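Local coordinates for 3-carboxy-cis,cis-muconate cycloisomerase (PDB 1RE5), which belongs to the fumarase/aspartase superfamily of largely helical, homotetrameric enzymes, at residues D[360-372]-D[388-402]. Sequence-based numbering, arbitrary orientation.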
loop_
_atom_site.group_PDB
_atom_site.type_symbol
_atom_site.label_atom_id
_atom_site.label_comp_id
_atom_site.label_asym_id
_atom_site.label_seq_id
_atom_site.Cartn_x
_atom_site.Cartn_y
_atom_site.Cartn_z
ATOM N N ASP D 360 22.535 -0.522 34.741
ATOM C CA ASP D 360 22.291 -1.516 35.780
ATOM C C ASP D 360 20.917 -1.360 36.431
ATOM O O ASP D 360 20.766 -1.347 37.656
ATOM C CB ASP D 360 23.425 -1.593 36.837
ATOM C CG ASP D 360 24.010 -0.256 37.196
ATOM O OD1 ASP D 360 24.810 0.274 36.393
ATOM O OD2 ASP D 360 23.681 0.261 38.287
ATOM N N LEU D 361 19.911 -1.266 35.566
ATOM C CA LEU D 361 18.521 -1.150 35.980
ATOM C C LEU D 361 18.064 -2.576 36.253
ATOM O O LEU D 361 17.134 -2.805 37.009
ATOM C CB LEU D 361 17.691 -0.533 34.856
ATOM C CG LEU D 361 16.343 0.091 35.195
ATOM C CD1 LEU D 361 16.528 1.101 36.299
ATOM C CD2 LEU D 361 15.769 0.766 33.959
ATOM N N THR D 362 18.733 -3.533 35.620
ATOM C CA THR D 362 18.434 -4.943 35.815
ATOM C C THR D 362 19.446 -5.493 36.826
ATOM O O THR D 362 19.578 -6.705 37.026
ATOM C CB THR D 362 18.546 -5.730 34.506
ATOM O OG1 THR D 362 19.858 -5.571 33.954
ATOM C CG2 THR D 362 17.520 -5.240 33.521
ATOM N N GLN D 363 20.167 -4.567 37.447
ATOM C CA GLN D 363 21.166 -4.879 38.457
ATOM C C GLN D 363 22.210 -5.910 38.075
ATOM O O GLN D 363 22.441 -6.862 38.810
ATOM C CB GLN D 363 20.461 -5.299 39.740
ATOM C CG GLN D 363 19.607 -4.185 40.314
ATOM C CD GLN D 363 18.896 -4.588 41.584
ATOM O OE1 GLN D 363 18.136 -5.567 41.609
ATOM N NE2 GLN D 363 19.137 -3.836 42.655
ATOM N N GLY D 364 22.843 -5.701 36.924
ATOM C CA GLY D 364 23.879 -6.605 36.458
ATOM C C GLY D 364 23.423 -7.905 35.824
ATOM O O GLY D 364 24.243 -8.633 35.295
ATOM N N LEU D 365 22.135 -8.211 35.866
ATOM C CA LEU D 365 21.658 -9.453 35.276
ATOM C C LEU D 365 21.920 -9.499 33.780
ATOM O O LEU D 365 22.006 -10.572 33.182
ATOM C CB LEU D 365 20.162 -9.626 35.544
ATOM C CG LEU D 365 19.786 -9.988 36.983
ATOM C CD1 LEU D 365 18.279 -9.995 37.152
ATOM C CD2 LEU D 365 20.351 -11.357 37.313
ATOM N N VAL D 366 22.054 -8.327 33.176
ATOM C CA VAL D 366 22.293 -8.229 31.742
ATOM C C VAL D 366 23.762 -8.563 31.405
ATOM O O VAL D 366 24.146 -8.702 30.241
ATOM C CB VAL D 366 21.928 -6.802 31.247
ATOM C CG1 VAL D 366 23.156 -5.904 31.237
ATOM C CG2 VAL D 366 21.280 -6.882 29.888
ATOM N N LEU D 367 24.574 -8.696 32.445
ATOM C CA LEU D 367 25.982 -8.995 32.292
ATOM C C LEU D 367 26.276 -10.393 32.817
ATOM O O LEU D 367 27.431 -10.796 32.904
ATOM C CB LEU D 367 26.802 -7.964 33.063
ATOM C CG LEU D 367 27.633 -6.958 32.266
ATOM C CD1 LEU D 367 26.979 -6.685 30.934
ATOM C CD2 LEU D 367 27.802 -5.671 33.084
ATOM N N ALA D 368 25.228 -11.131 33.170
ATOM C CA ALA D 368 25.394 -12.487 33.680
ATOM C C ALA D 368 26.246 -13.326 32.733
ATOM O O ALA D 368 27.120 -14.082 33.170
ATOM C CB ALA D 368 24.046 -13.141 33.859
ATOM N N GLU D 369 25.980 -13.181 31.436
ATOM C CA GLU D 369 26.689 -13.913 30.390
ATOM C C GLU D 369 28.211 -13.683 30.432
ATOM O O GLU D 369 28.985 -14.642 30.343
ATOM C CB GLU D 369 26.109 -13.522 29.024
ATOM C CG GLU D 369 26.851 -14.073 27.822
ATOM C CD GLU D 369 26.293 -13.557 26.503
ATOM O OE1 GLU D 369 25.191 -13.996 26.111
ATOM O OE2 GLU D 369 26.953 -12.706 25.863
ATOM N N ALA D 370 28.626 -12.424 30.581
ATOM C CA ALA D 370 30.044 -12.055 30.638
ATOM C C ALA D 370 30.761 -12.750 31.796
ATOM O O ALA D 370 31.959 -13.040 31.720
ATOM C CB ALA D 370 30.183 -10.541 30.777
ATOM N N VAL D 371 30.017 -12.998 32.869
ATOM C CA VAL D 371 30.543 -13.661 34.056
ATOM C C VAL D 371 30.540 -15.163 33.815
ATOM O O VAL D 371 31.487 -15.863 34.174
ATOM C CB VAL D 371 29.668 -13.338 35.301
ATOM C CG1 VAL D 371 30.017 -14.270 36.453
ATOM C CG2 VAL D 371 29.879 -11.887 35.722
ATOM N N SER D 372 29.469 -15.642 33.188
ATOM C CA SER D 372 29.302 -17.059 32.890
ATOM C C SER D 372 30.462 -17.683 32.123
ATOM O O SER D 372 30.825 -18.832 32.379
ATOM C CB SER D 372 28.016 -17.283 32.103
ATOM O OG SER D 372 27.836 -18.664 31.838
ATOM N N LEU D 388 25.782 -19.914 38.960
ATOM C CA LEU D 388 25.401 -18.603 38.442
ATOM C C LEU D 388 23.893 -18.388 38.502
ATOM O O LEU D 388 23.433 -17.326 38.908
ATOM C CB LEU D 388 25.901 -18.433 37.004
ATOM C CG LEU D 388 25.913 -17.010 36.433
ATOM C CD1 LEU D 388 26.784 -16.101 37.291
ATOM C CD2 LEU D 388 26.441 -17.048 35.012
ATOM N N GLU D 389 23.119 -19.389 38.098
ATOM C CA GLU D 389 21.671 -19.257 38.147
ATOM C C GLU D 389 21.255 -19.027 39.591
ATOM O O GLU D 389 20.287 -18.322 39.873
ATOM C CB GLU D 389 20.998 -20.523 37.632
ATOM C CG GLU D 389 21.276 -20.829 36.180
ATOM C CD GLU D 389 20.499 -22.040 35.694
ATOM O OE1 GLU D 389 20.673 -23.135 36.279
ATOM O OE2 GLU D 389 19.713 -21.890 34.730
ATOM N N GLN D 390 22.001 -19.636 40.503
ATOM C CA GLN D 390 21.726 -19.521 41.926
ATOM C C GLN D 390 21.934 -18.084 42.394
ATOM O O GLN D 390 21.118 -17.547 43.142
ATOM C CB GLN D 390 22.641 -20.474 42.700
ATOM C CG GLN D 390 22.429 -20.479 44.202
ATOM C CD GLN D 390 23.434 -21.363 44.922
ATOM O OE1 GLN D 390 23.460 -22.581 44.726
ATOM N NE2 GLN D 390 24.274 -20.750 45.755
ATOM N N CYS D 391 23.024 -17.464 41.948
ATOM C CA CYS D 391 23.331 -16.086 42.323
ATOM C C CYS D 391 22.337 -15.093 41.738
ATOM O O CYS D 391 22.027 -14.082 42.362
ATOM C CB CYS D 391 24.739 -15.699 41.868
ATOM S SG CYS D 391 26.070 -16.281 42.922
ATOM N N CYS D 392 21.851 -15.371 40.532
ATOM C CA CYS D 392 20.889 -14.484 39.895
ATOM C C CYS D 392 19.544 -14.606 40.604
ATOM O O CYS D 392 18.925 -13.598 40.955
ATOM C CB CYS D 392 20.747 -14.821 38.405
ATOM S SG CYS D 392 22.147 -14.267 37.386
ATOM N N GLN D 393 19.103 -15.842 40.828
ATOM C CA GLN D 393 17.836 -16.089 41.510
ATOM C C GLN D 393 17.827 -15.342 42.846
ATOM O O GLN D 393 16.790 -14.845 43.288
ATOM C CB GLN D 393 17.646 -17.594 41.734
ATOM N N ARG D 394 18.996 -15.251 43.473
ATOM C CA ARG D 394 19.133 -14.568 44.753
ATOM C C ARG D 394 19.175 -13.052 44.587
ATOM O O ARG D 394 18.465 -12.328 45.277
ATOM C CB ARG D 394 20.395 -15.051 45.472
ATOM N N ALA D 395 20.012 -12.574 43.675
ATOM C CA ALA D 395 20.134 -11.141 43.438
ATOM C C ALA D 395 18.757 -10.552 43.203
ATOM O O ALA D 395 18.528 -9.363 43.434
ATOM C CB ALA D 395 21.025 -10.882 42.227
ATOM N N VAL D 396 17.845 -11.396 42.736
ATOM C CA VAL D 396 16.481 -10.977 42.459
ATOM C C VAL D 396 15.641 -11.088 43.716
ATOM O O VAL D 396 15.018 -10.115 44.140
ATOM C CB VAL D 396 15.847 -11.844 41.360
ATOM C CG1 VAL D 396 14.359 -11.545 41.257
ATOM C CG2 VAL D 396 16.539 -11.572 40.024
ATOM N N ALA D 397 15.625 -12.280 44.305
ATOM C CA ALA D 397 14.872 -12.516 45.532
ATOM C C ALA D 397 15.188 -11.399 46.525
ATOM O O ALA D 397 14.404 -10.466 46.688
ATOM C CB ALA D 397 15.244 -13.868 46.126
ATOM N N GLU D 398 16.345 -11.488 47.176
ATOM C CA GLU D 398 16.758 -10.466 48.140
ATOM C C GLU D 398 17.102 -9.158 47.434
ATOM O O GLU D 398 17.819 -8.312 47.969
ATOM C CB GLU D 398 17.966 -10.953 48.954
ATOM C CG GLU D 398 19.152 -11.429 48.127
ATOM C CD GLU D 398 20.326 -11.863 48.990
ATOM O OE1 GLU D 398 20.893 -11.001 49.699
ATOM O OE2 GLU D 398 20.682 -13.064 48.963
ATOM N N GLN D 399 16.566 -9.013 46.229
ATOM C CA GLN D 399 16.781 -7.853 45.380
ATOM C C GLN D 399 17.932 -6.930 45.754
ATOM O O GLN D 399 17.820 -6.090 46.648
ATOM C CB GLN D 399 15.488 -7.047 45.260
ATOM C CG GLN D 399 14.837 -6.696 46.582
ATOM C CD GLN D 399 13.561 -5.896 46.397
ATOM O OE1 GLN D 399 12.859 -5.589 47.364
ATOM N NE2 GLN D 399 13.255 -5.549 45.148
ATOM N N ARG D 400 19.043 -7.117 45.046
ATOM C CA ARG D 400 20.257 -6.325 45.208
ATOM C C ARG D 400 21.195 -6.702 44.064
ATOM O O ARG D 400 21.141 -7.822 43.549
ATOM C CB ARG D 400 20.928 -6.581 46.563
ATOM C CG ARG D 400 21.283 -8.026 46.858
ATOM C CD ARG D 400 22.197 -8.102 48.075
ATOM N NE ARG D 400 22.560 -9.475 48.398
ATOM C CZ ARG D 400 23.656 -9.818 49.067
ATOM N NH1 ARG D 400 24.497 -8.879 49.485
ATOM N NH2 ARG D 400 23.917 -11.099 49.304
ATOM N N HIS D 401 22.046 -5.761 43.670
ATOM C CA HIS D 401 22.970 -5.957 42.562
ATOM C C HIS D 401 23.637 -7.327 42.547
ATOM O O HIS D 401 23.888 -7.915 43.599
ATOM C CB HIS D 401 24.033 -4.862 42.578
ATOM C CG HIS D 401 24.596 -4.549 41.228
ATOM N ND1 HIS D 401 25.329 -5.457 40.497
ATOM C CD2 HIS D 401 24.529 -3.426 40.475
ATOM C CE1 HIS D 401 25.692 -4.907 39.351
ATOM N NE2 HIS D 401 25.218 -3.674 39.313
ATOM N N LEU D 402 23.914 -7.830 41.342
ATOM C CA LEU D 402 24.561 -9.131 41.169
ATOM C C LEU D 402 26.018 -9.047 41.636
ATOM O O LEU D 402 26.582 -10.035 42.104
ATOM C CB LEU D 402 24.524 -9.563 39.698
ATOM C CG LEU D 402 24.303 -11.045 39.364
ATOM C CD1 LEU D 402 24.639 -11.282 37.906
ATOM C CD2 LEU D 402 25.163 -11.925 40.237
#
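The imidazole of H401 lies over the backbone of the turn 362-365, one face covered by Q363 O, offset toward the rim 3.6 Å above the ring plane, and by G364 N. With CG anti to the backbone N (chi1 -152°) the ring reaches back across Q363 and G364, bringing CE1 to 3.8 Å from G364 CA. D360 meets the far end of the ring obliquely, its CB 3.7 Å from H401 NE2; the carboxylate is turned 47° from the ring plane. H401 ND1 accepts the backbone N-H of R403, capping helix 402-407, which helps to hold the ring's rotation. A backbone hydrogen bond, L402 N to Q363 O at 3.1 Å, crosses beside it. G364 is the second of the two central residues of the type I' turn, at positive phi, a backbone shape that suits glycine. Q363 stretches its extended side chain alongside the backbone of R400 and H401, NE2 lying 3.7 Å from R400 CA. From L365 onward the contact is apolar: L365 forks against helix 381-397, CD2 on C392 SG, while CD1 touches V396 CG2, the two side chains crossing at about a right angle, and L402 CD1 comes near L365 and A368. Farther along, L388 points CD1 at V371 CG1, 3.8 Å away, and lays CD2 against S372 CB and A368 O. M279 of a second subunit packs on L365, and V405 of helix 402-407 on A395. The segments 368-372 and 388-397 of helices 368-378 and 381-397 run roughly antiparallel, at 152° with axes 11.3 Å apart at closest approach. This is an antiparallel helical hairpin, tied across its open end by the turn-to-N-cap contact, in the small helical C-terminal domain of the fumarase/aspartase fold.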